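Local coordinates for NtrC family transcriptional regulator (Clostridium acetobutylicum ATCC 824, PDB 2Q5C), which is probably the N-terminal, PrpR_N-type sensory part of a sigma-54-dependent transcriptional regulator, the whole protein being expected to bind ATP and specific DNA sequences, at residues A[8-13]-A[42-47]; A[52-57]-A[182-187]; A[98-103]-A[136-141]; A[129-134]-A[149-154]. All coordinates share one frame; numbering follows the deposited sequence.

Contact 1 of 4, residues A[8-13]-A[42-47]; sequences ALISQN and SKIAFG
Ile10 reaches from strand 6-11 to Ala45 and Ile44 on helix 38-48. The tight part is small. Ile10 CD1 lies 3.8 Å from Ala45 CB, and the same methyl is 4.0 Å from Ala45 N, so it rests on the helix backbone as well as on the alanine methyl. CG1 stands opposite the carbonyl carbon (chi1 -56°), and CD1 continues in an extended line (chi2 177°). This carries the terminal methyl out from the strand to the helix. Ile44 packs more loosely, with its CG2 at 4.2 Å from Ile10 CD1. Ala45 is short, which lets the strand side chain come close to the helix; the nearest CA atoms, those of Ile10 and Ala45, are 7.9 Å apart.

Ile55 of the neighbouring strand 54-58 touches both Ile10 and Ala45. Ala36 and Ala41 add to the apolar surroundings of Ile10.

The other side of the helix is the loose one. Lys43 and Phe46 are exposed and take no part, and the CB of Ser42 points away from the strand. Further along the first segment, Ser11 OG accepts from Asn13 N at 2.9 Å, an ST turn. Asn13 then caps the helix 14-27 through a bond from Leu16 N to its OD1. Ser11 and Gln12 also bind a glycerol, probably from the crystallisation liquor.

No hydrogen bond joins the two segments. Between them the contact is apolar packing, which implies close fit of methyls rather than directional bonds, while the polar groups gather at Ser11 to Asn13.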
# COMPACT_ATOMS: atom_id res chain seq x y z
N ALA A 8 -0.61 10.98 -11.27
CA ALA A 8 -1.12 11.06 -9.90
C ALA A 8 -0.64 9.91 -9.06
O ALA A 8 -0.71 8.77 -9.47
CB ALA A 8 -2.63 11.07 -9.87
N LEU A 9 -0.17 10.22 -7.85
CA LEU A 9 0.11 9.21 -6.82
C LEU A 9 -0.97 9.32 -5.78
O LEU A 9 -1.19 10.41 -5.24
CB LEU A 9 1.50 9.44 -6.19
CG LEU A 9 1.74 8.56 -4.95
CD1 LEU A 9 1.90 7.11 -5.35
CD2 LEU A 9 3.03 9.02 -4.27
N ILE A 10 -1.65 8.21 -5.48
CA ILE A 10 -2.72 8.20 -4.47
C ILE A 10 -2.26 7.21 -3.41
O ILE A 10 -2.05 6.02 -3.70
CB ILE A 10 -4.08 7.79 -5.06
CG1 ILE A 10 -4.42 8.73 -6.23
CG2 ILE A 10 -5.15 7.83 -3.94
CD1 ILE A 10 -5.74 8.40 -6.97
N SER A 11 -2.02 7.71 -2.20
CA SER A 11 -1.36 6.92 -1.17
C SER A 11 -1.71 7.55 0.16
O SER A 11 -2.11 8.70 0.21
CB SER A 11 0.15 7.02 -1.41
OG SER A 11 0.91 6.38 -0.38
N GLN A 12 -1.52 6.81 1.24
CA GLN A 12 -1.60 7.40 2.58
C GLN A 12 -0.21 7.51 3.21
O GLN A 12 -0.09 7.92 4.37
CB GLN A 12 -2.51 6.58 3.49
CG GLN A 12 -3.94 6.54 3.03
CD GLN A 12 -4.79 5.78 4.00
OE1 GLN A 12 -4.71 4.55 4.10
NE2 GLN A 12 -5.58 6.51 4.75
N ASN A 13 0.83 7.18 2.45
CA ASN A 13 2.20 7.13 2.97
C ASN A 13 2.83 8.50 2.77
O ASN A 13 3.13 8.90 1.64
CB ASN A 13 2.97 6.04 2.22
CG ASN A 13 4.24 5.66 2.91
OD1 ASN A 13 5.24 6.36 2.79
ND2 ASN A 13 4.21 4.54 3.65
N SER A 42 -10.52 5.16 -5.14
CA SER A 42 -11.06 4.89 -6.49
C SER A 42 -11.98 6.04 -6.95
O SER A 42 -11.96 6.38 -8.13
CB SER A 42 -11.78 3.53 -6.51
OG SER A 42 -13.02 3.57 -5.87
N LYS A 43 -12.70 6.67 -6.04
CA LYS A 43 -13.53 7.83 -6.40
C LYS A 43 -12.66 9.02 -6.84
O LYS A 43 -12.93 9.70 -7.83
CB LYS A 43 -14.46 8.23 -5.26
CG LYS A 43 -15.30 9.46 -5.60
CD LYS A 43 -16.32 9.74 -4.52
CE LYS A 43 -17.17 10.98 -4.87
NZ LYS A 43 -18.30 11.15 -3.87
N ILE A 44 -11.58 9.26 -6.11
CA ILE A 44 -10.66 10.34 -6.48
C ILE A 44 -9.98 10.02 -7.82
O ILE A 44 -9.87 10.90 -8.69
CB ILE A 44 -9.62 10.54 -5.35
CG1 ILE A 44 -10.29 11.15 -4.12
CG2 ILE A 44 -8.46 11.43 -5.83
CD1 ILE A 44 -9.46 10.96 -2.84
N ALA A 45 -9.53 8.77 -8.02
CA ALA A 45 -8.95 8.36 -9.29
C ALA A 45 -9.93 8.54 -10.46
O ALA A 45 -9.56 9.05 -11.51
CB ALA A 45 -8.48 6.94 -9.22
N PHE A 46 -11.17 8.14 -10.23
CA PHE A 46 -12.19 8.27 -11.27
C PHE A 46 -12.35 9.74 -11.65
O PHE A 46 -12.45 10.09 -12.83
CB PHE A 46 -13.51 7.67 -10.77
CG PHE A 46 -14.55 7.61 -11.83
CD1 PHE A 46 -14.68 6.46 -12.60
CD2 PHE A 46 -15.35 8.72 -12.11
CE1 PHE A 46 -15.66 6.40 -13.63
CE2 PHE A 46 -16.32 8.68 -13.13
CZ PHE A 46 -16.45 7.52 -13.89
N GLY A 47 -12.33 10.61 -10.64
CA GLY A 47 -12.51 12.07 -10.88
C GLY A 47 -11.33 12.68 -11.61
O GLY A 47 -11.48 13.68 -12.30

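Contact 2 of 4, residues A[52-57]-A[182-187]; sequences VDAIIS and NLIEVR
The backbones come closest at Asp53 and Ile184, whose CA atoms are 6.5 Å apart where the start of strand 54-58 meets the C-terminal helix 170-187. This is helix-on-sheet packing in an alpha/beta domain with a parallel four-stranded sheet of order 2-1-3-4. The helix comes from the far end of the chain, after the second sheet, and returns to pack on the first.

Ile184 carries the contact. Its CD1 touches the methyl of Ala54 (CB, 3.7 Å) and the methylene of Asp53 (CB, 3.7 Å). CG1 stands opposite the carbonyl carbon (chi1 -67°), which directs the longer branch to the strand. That branch also passes over the backbone, with CG1 3.8 Å from Asp53 O. The shorter branch, CG2, stays near Asp53 CB. Leu5 and Ile7 touch Ile184 as well, and Ile74 lies against Ala54.

Asp53 thus offers its aliphatic part to the helix. Its carboxylate is engaged on the neighbouring strand, where OD2 accepts from Lys6 N. The backbone of Asp53 also pairs with Lys6.

Arg187 is exposed, one helical turn after Ile184 and close to the C-terminal end of the helix. It makes no direct bond to Asp53, and its NH1 is 6.1 Å from Asp53 OD1. A water links the segments instead. It lies in the guanidinium plane, at the edge, accepting from Arg187 NH1 at 2.7 Å and donating to Asp53 O at 2.7 Å.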
# COMPACT_ATOMS: atom_id res chain seq x y z
N VAL A 52 -5.30 13.33 -16.09
CA VAL A 52 -3.94 12.83 -15.92
C VAL A 52 -3.67 11.69 -16.89
O VAL A 52 -4.63 11.09 -17.45
CB VAL A 52 -3.64 12.35 -14.46
CG1 VAL A 52 -3.95 13.47 -13.47
CG2 VAL A 52 -4.44 11.10 -14.10
N ASP A 53 -2.39 11.38 -17.09
CA ASP A 53 -1.97 10.32 -18.04
C ASP A 53 -1.88 8.94 -17.38
O ASP A 53 -1.99 7.92 -18.05
CB ASP A 53 -0.64 10.66 -18.68
CG ASP A 53 -0.71 11.91 -19.50
OD1 ASP A 53 -1.25 11.83 -20.62
OD2 ASP A 53 -0.29 12.99 -19.04
N ALA A 54 -1.65 8.90 -16.08
CA ALA A 54 -1.55 7.63 -15.37
C ALA A 54 -1.73 7.87 -13.89
O ALA A 54 -1.55 8.98 -13.42
CB ALA A 54 -0.17 7.00 -15.61
N ILE A 55 -2.07 6.80 -13.16
CA ILE A 55 -2.22 6.80 -11.71
C ILE A 55 -1.30 5.73 -11.15
O ILE A 55 -1.19 4.64 -11.73
CB ILE A 55 -3.64 6.56 -11.30
CG1 ILE A 55 -4.49 7.75 -11.81
CG2 ILE A 55 -3.78 6.49 -9.75
CD1 ILE A 55 -5.96 7.50 -11.83
N ILE A 56 -0.60 6.06 -10.05
CA ILE A 56 0.22 5.12 -9.27
C ILE A 56 -0.38 4.99 -7.89
O ILE A 56 -0.80 5.98 -7.26
CB ILE A 56 1.70 5.61 -9.18
CG1 ILE A 56 2.37 5.71 -10.55
CG2 ILE A 56 2.46 4.71 -8.22
CD1 ILE A 56 3.72 6.38 -10.55
N SER A 57 -0.43 3.76 -7.38
CA SER A 57 -0.96 3.49 -6.03
C SER A 57 -0.35 2.19 -5.57
O SER A 57 0.47 1.63 -6.28
CB SER A 57 -2.48 3.52 -5.99
OG SER A 57 -3.00 2.46 -6.78
N ASN A 182 6.53 4.28 -19.25
CA ASN A 182 6.53 3.35 -20.38
C ASN A 182 5.13 3.09 -20.90
O ASN A 182 4.90 3.06 -22.13
CB ASN A 182 7.21 2.03 -20.00
CG ASN A 182 8.70 2.17 -19.81
OD1 ASN A 182 9.30 3.16 -20.21
ND2 ASN A 182 9.32 1.16 -19.19
N LEU A 183 4.17 2.92 -20.00
CA LEU A 183 2.79 2.65 -20.36
C LEU A 183 2.17 3.83 -21.08
O LEU A 183 1.41 3.65 -22.04
CB LEU A 183 1.96 2.34 -19.11
CG LEU A 183 1.35 0.97 -18.82
CD1 LEU A 183 2.11 -0.20 -19.48
CD2 LEU A 183 1.18 0.75 -17.31
N ILE A 184 2.49 5.04 -20.61
CA ILE A 184 1.97 6.25 -21.24
C ILE A 184 2.47 6.33 -22.68
O ILE A 184 1.68 6.59 -23.60
CB ILE A 184 2.32 7.52 -20.44
CG1 ILE A 184 1.60 7.52 -19.10
CG2 ILE A 184 1.93 8.80 -21.23
CD1 ILE A 184 2.26 8.46 -18.04
N GLU A 185 3.76 6.09 -22.87
CA GLU A 185 4.37 6.13 -24.20
C GLU A 185 3.71 5.12 -25.14
O GLU A 185 3.45 5.44 -26.30
CB GLU A 185 5.88 5.89 -24.12
CG GLU A 185 6.57 5.75 -25.49
CD GLU A 185 8.09 5.83 -25.40
OE1 GLU A 185 8.76 4.86 -25.83
OE2 GLU A 185 8.61 6.86 -24.91
N VAL A 186 3.44 3.92 -24.63
CA VAL A 186 2.81 2.87 -25.43
C VAL A 186 1.39 3.27 -25.81
O VAL A 186 1.00 3.15 -26.98
CB VAL A 186 2.82 1.51 -24.68
CG1 VAL A 186 1.83 0.52 -25.31
CG2 VAL A 186 4.23 0.92 -24.69
N ARG A 187 0.63 3.77 -24.84
CA ARG A 187 -0.74 4.23 -25.08
C ARG A 187 -0.81 5.36 -26.12
O ARG A 187 -1.74 5.40 -26.94
CB ARG A 187 -1.42 4.64 -23.77
CG ARG A 187 -2.94 4.72 -23.81
CD ARG A 187 -3.54 4.53 -22.42
NE ARG A 187 -4.99 4.78 -22.37
CZ ARG A 187 -5.55 5.92 -21.99
NH1 ARG A 187 -4.81 6.96 -21.61
NH2 ARG A 187 -6.87 6.04 -21.99
O HOH W 1 -2.37 7.68 -20.71

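Contact 3 of 4, residues A[98-103]-A[136-141]; sequences ALIAYK and SKVKTE
Val138 has CG1 opposite its backbone N (chi1 174°), and this rotation turns both methyls of the valine to strand 96-102. Ile100 has CG1 opposite its carbonyl carbon (chi1 -61°) and an extended chi2 of -179°, which carries CD1 out to meet the helix. Ala98 needs no torsion; its CB already points to helix 131-140.

The two strand residues share the valine. Ala98 CB lies 3.9 Å from Val138 CG1 and 4.0 Å from Val138 CG2, so it faces the fork of the side chain. Ile100 CD1 meets one branch, at 4.0 Å from Val138 CG2, and the two side chains cross at a slant. All three residues are buried. No hydrogen bond crosses the contact. Val146 of the adjacent strand and Ile143 and Leu161 of nearby loops also touch Val138, while Phe123 and Phe125 pack on Ala98 and Ile100.

The helix ends just past Val138. Thr140 OG1 donates to Lys137 O at 2.7 Å. Glu141 N bonds to Val138 O at 3.0 Å, as the chain leaves the helix.

Strand 119-125, helix 131-140 and strand 145-148 follow in order, and strand 96-102 lies between those two strands in the parallel sheet. Val138 packs the last turn of the helix on this middle strand, as in a beta-alpha-beta crossover of a Rossmann-like alpha/beta domain.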
# COMPACT_ATOMS: atom_id res chain seq x y z
N ALA A 98 -0.14 -10.36 14.36
CA ALA A 98 -1.00 -10.71 13.22
C ALA A 98 -0.44 -10.01 12.00
O ALA A 98 -0.22 -8.81 12.05
CB ALA A 98 -2.44 -10.25 13.44
N LEU A 99 -0.21 -10.77 10.94
CA LEU A 99 0.21 -10.17 9.67
C LEU A 99 -0.98 -10.26 8.75
O LEU A 99 -1.46 -11.36 8.45
CB LEU A 99 1.38 -10.97 9.12
CG LEU A 99 1.94 -10.53 7.76
CD1 LEU A 99 2.49 -9.11 7.84
CD2 LEU A 99 3.02 -11.52 7.40
N ILE A 100 -1.47 -9.10 8.29
CA ILE A 100 -2.68 -9.06 7.50
C ILE A 100 -2.33 -8.66 6.08
O ILE A 100 -1.74 -7.59 5.85
CB ILE A 100 -3.76 -8.13 8.11
CG1 ILE A 100 -4.14 -8.64 9.51
CG2 ILE A 100 -4.99 -8.03 7.18
CD1 ILE A 100 -5.19 -7.86 10.24
N ALA A 101 -2.65 -9.52 5.13
CA ALA A 101 -2.32 -9.23 3.73
C ALA A 101 -3.56 -9.24 2.86
O ALA A 101 -4.54 -9.92 3.16
CB ALA A 101 -1.34 -10.23 3.21
N TYR A 102 -3.51 -8.48 1.77
CA TYR A 102 -4.56 -8.45 0.77
C TYR A 102 -4.43 -9.62 -0.19
O TYR A 102 -3.42 -9.73 -0.89
CB TYR A 102 -4.47 -7.16 -0.05
CG TYR A 102 -5.60 -6.93 -1.03
CD1 TYR A 102 -6.91 -6.82 -0.58
CD2 TYR A 102 -5.35 -6.78 -2.41
CE1 TYR A 102 -7.96 -6.59 -1.45
CE2 TYR A 102 -6.43 -6.55 -3.30
CZ TYR A 102 -7.72 -6.45 -2.79
OH TYR A 102 -8.84 -6.19 -3.58
N LYS A 103 -5.45 -10.47 -0.21
CA LYS A 103 -5.58 -11.64 -1.12
C LYS A 103 -4.56 -12.76 -0.96
O LYS A 103 -4.95 -13.93 -0.81
CB LYS A 103 -5.74 -11.20 -2.60
CG LYS A 103 -7.02 -10.43 -2.83
CD LYS A 103 -7.31 -10.09 -4.29
CE LYS A 103 -8.64 -9.38 -4.42
NZ LYS A 103 -8.99 -8.95 -5.83
N SER A 136 -11.50 -7.41 14.54
CA SER A 136 -12.16 -8.10 15.66
C SER A 136 -11.69 -9.53 15.81
O SER A 136 -11.49 -10.00 16.94
CB SER A 136 -13.68 -8.08 15.47
OG SER A 136 -14.16 -6.76 15.67
N LYS A 137 -11.51 -10.23 14.71
CA LYS A 137 -11.01 -11.59 14.77
C LYS A 137 -9.65 -11.63 15.44
O LYS A 137 -9.37 -12.48 16.27
CB LYS A 137 -10.95 -12.25 13.38
CG LYS A 137 -10.75 -13.72 13.46
CD LYS A 137 -10.75 -14.35 12.08
CE LYS A 137 -10.64 -15.83 12.21
NZ LYS A 137 -10.69 -16.47 10.86
N VAL A 138 -8.75 -10.72 15.07
CA VAL A 138 -7.44 -10.63 15.71
C VAL A 138 -7.54 -10.57 17.24
O VAL A 138 -6.82 -11.32 17.92
CB VAL A 138 -6.64 -9.40 15.16
CG1 VAL A 138 -5.32 -9.21 15.93
CG2 VAL A 138 -6.39 -9.61 13.66
N LYS A 139 -8.44 -9.72 17.75
CA LYS A 139 -8.60 -9.54 19.20
C LYS A 139 -9.00 -10.87 19.79
O LYS A 139 -8.50 -11.26 20.85
CB LYS A 139 -9.70 -8.54 19.55
CG LYS A 139 -9.40 -7.13 19.24
CD LYS A 139 -10.57 -6.22 19.59
CE LYS A 139 -10.31 -5.41 20.85
NZ LYS A 139 -11.14 -4.16 20.85
N THR A 140 -9.89 -11.61 19.12
CA THR A 140 -10.38 -12.88 19.69
C THR A 140 -9.30 -13.94 19.74
O THR A 140 -9.42 -14.94 20.49
CB THR A 140 -11.61 -13.46 18.93
OG1 THR A 140 -11.24 -13.94 17.62
CG2 THR A 140 -12.72 -12.47 18.85
N GLU A 141 -8.24 -13.75 18.94
CA GLU A 141 -7.10 -14.66 18.92
C GLU A 141 -6.06 -14.27 19.97
O GLU A 141 -4.97 -14.83 20.01
CB GLU A 141 -6.44 -14.69 17.52
CG GLU A 141 -7.33 -15.23 16.42
CD GLU A 141 -7.62 -16.72 16.52
OE1 GLU A 141 -6.87 -17.45 17.20
OE2 GLU A 141 -8.60 -17.15 15.87

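Contact 4 of 4, residues A[129-134]-A[149-154]; sequences DEITTL and GKTVTD. With SO4 (sulfate ion), chain E.
Ile131 packs against Val152 and Thr151 where helices 131-140 and 150-158 meet beside the second parallel sheet of this alpha/beta fold. The contact between the helices is apolar. Ile131 CD1 is 3.9 Å from Val152 CG2, and the two side chains are slanted to each other. The same methyl is 4.1 Å from Thr151 CG2, where the two side chains cross at about a right angle. Thr151 OG1 lies beside the backbone N (chi1 -52°), which puts CG2 opposite that N and toward Ile131 and leaves OG1 for Ser37 and Gln12. Leu38 touches both Ile131 and Thr151.

Polar bonds run within the segments or to outside groups. A glycerol, probably from the crystallisation liquor, bonds to Thr151 OG1 and Val152 N. It sits near the start of helix 150-158.

The charged pair is on one helix. Lys150 NZ and Asp154 OD2 form a salt bridge of 3.1 Å, one turn apart, through the syn lone pair of the carboxylate oxygen.

The sulfate, also probably from the liquor, sits at the start of the other segment and is bonded by Tyr64 OH. Asp129 N donates to its O3 at 2.9 Å, with an N-H...O angle of 139°.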
# COMPACT_ATOMS: atom_id res chain seq x y z
N ASP A 129 -14.60 -4.07 2.91
CA ASP A 129 -15.68 -4.34 3.86
C ASP A 129 -15.38 -5.44 4.88
O ASP A 129 -16.15 -5.63 5.82
CB ASP A 129 -16.97 -4.63 3.10
CG ASP A 129 -17.55 -3.39 2.42
OD1 ASP A 129 -17.21 -2.24 2.83
OD2 ASP A 129 -18.36 -3.59 1.48
N GLU A 130 -14.25 -6.12 4.72
CA GLU A 130 -13.84 -7.20 5.62
C GLU A 130 -12.97 -6.69 6.76
O GLU A 130 -12.74 -7.41 7.75
CB GLU A 130 -13.10 -8.28 4.86
CG GLU A 130 -14.03 -9.10 3.97
CD GLU A 130 -13.34 -10.04 3.03
OE1 GLU A 130 -12.10 -10.19 3.08
OE2 GLU A 130 -14.04 -10.66 2.19
N ILE A 131 -12.47 -5.47 6.64
CA ILE A 131 -11.40 -5.01 7.55
C ILE A 131 -11.80 -4.94 9.01
O ILE A 131 -11.10 -5.49 9.87
CB ILE A 131 -10.74 -3.70 7.05
CG1 ILE A 131 -9.99 -3.98 5.75
CG2 ILE A 131 -9.78 -3.12 8.14
CD1 ILE A 131 -9.49 -2.72 5.00
N THR A 132 -12.93 -4.33 9.31
CA THR A 132 -13.35 -4.17 10.71
C THR A 132 -13.55 -5.53 11.35
O THR A 132 -13.13 -5.76 12.50
CB THR A 132 -14.60 -3.31 10.85
OG1 THR A 132 -15.63 -3.86 10.02
CG2 THR A 132 -14.31 -1.88 10.42
N THR A 133 -14.15 -6.46 10.61
CA THR A 133 -14.40 -7.81 11.15
C THR A 133 -13.10 -8.56 11.38
O THR A 133 -12.92 -9.26 12.38
CB THR A 133 -15.30 -8.63 10.17
OG1 THR A 133 -16.53 -7.93 10.01
CG2 THR A 133 -15.56 -10.05 10.69
N LEU A 134 -12.17 -8.44 10.44
CA LEU A 134 -10.90 -9.08 10.57
C LEU A 134 -10.12 -8.60 11.79
O LEU A 134 -9.47 -9.41 12.46
CB LEU A 134 -10.11 -8.85 9.29
CG LEU A 134 -8.94 -9.79 9.13
CD1 LEU A 134 -9.41 -11.25 9.20
CD2 LEU A 134 -8.26 -9.50 7.79
N GLY A 149 -1.04 -2.99 5.89
CA GLY A 149 -1.15 -1.66 5.29
C GLY A 149 -1.88 -0.67 6.18
O GLY A 149 -2.52 -1.03 7.19
N LYS A 150 -1.80 0.60 5.81
CA LYS A 150 -2.25 1.70 6.66
C LYS A 150 -3.73 1.66 7.03
O LYS A 150 -4.09 1.99 8.17
CB LYS A 150 -1.90 3.05 6.00
CG LYS A 150 -2.18 4.29 6.85
CD LYS A 150 -1.41 4.29 8.15
CE LYS A 150 -1.13 5.72 8.65
NZ LYS A 150 -2.38 6.53 8.87
N THR A 151 -4.61 1.32 6.10
CA THR A 151 -6.04 1.31 6.44
C THR A 151 -6.29 0.26 7.52
O THR A 151 -7.05 0.48 8.49
CB THR A 151 -6.88 1.05 5.21
OG1 THR A 151 -6.48 1.99 4.19
CG2 THR A 151 -8.34 1.23 5.50
N VAL A 152 -5.65 -0.89 7.36
CA VAL A 152 -5.77 -1.98 8.34
C VAL A 152 -5.14 -1.60 9.68
O VAL A 152 -5.75 -1.86 10.73
CB VAL A 152 -5.20 -3.27 7.79
CG1 VAL A 152 -5.21 -4.38 8.83
CG2 VAL A 152 -6.02 -3.72 6.58
N THR A 153 -3.93 -1.02 9.68
CA THR A 153 -3.32 -0.69 10.97
C THR A 153 -4.08 0.40 11.66
O THR A 153 -4.16 0.40 12.91
CB THR A 153 -1.80 -0.39 10.88
OG1 THR A 153 -1.59 0.70 9.97
CG2 THR A 153 -1.05 -1.62 10.37
N ASP A 154 -4.66 1.33 10.90
CA ASP A 154 -5.52 2.36 11.50
C ASP A 154 -6.71 1.73 12.21
O ASP A 154 -7.05 2.15 13.33
CB ASP A 154 -6.00 3.40 10.48
CG ASP A 154 -4.95 4.44 10.15
OD1 ASP A 154 -3.97 4.59 10.91
OD2 ASP A 154 -5.14 5.14 9.12
S SO4 E . -16.10 -3.36 -1.08
O1 SO4 E . -17.28 -4.21 -1.19
O2 SO4 E . -16.44 -1.95 -1.20
O3 SO4 E . -15.54 -3.61 0.24
O4 SO4 E . -15.17 -3.72 -2.15

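How the contacts relate
Contacts 1 and 2 belong to the first sheet and contacts 3 and 4 to the second. All four are buried contacts. Contacts 1 and 4 lie nearest the centre of the chain; contact 2 lies farthest from it, beside exposed Arg187. Contacts 1 and 2 meet through neighbouring strands 6-11 and 54-58, paired by probable backbone hydrogen bonds. Contacts 3 and 4 share helix 131-140, and Ile100 also packs on Leu134 and Val152. Contacts 1, 3 and 4 are apolar across their segments; contact 2 adds a water bridge. Contacts 1 and 4 both border bound glycerol, and contact 4 a sulfate as well. A probable hydrogen bond between Gln12 OE1 and Thr151 OG1 joins contacts 1 and 4.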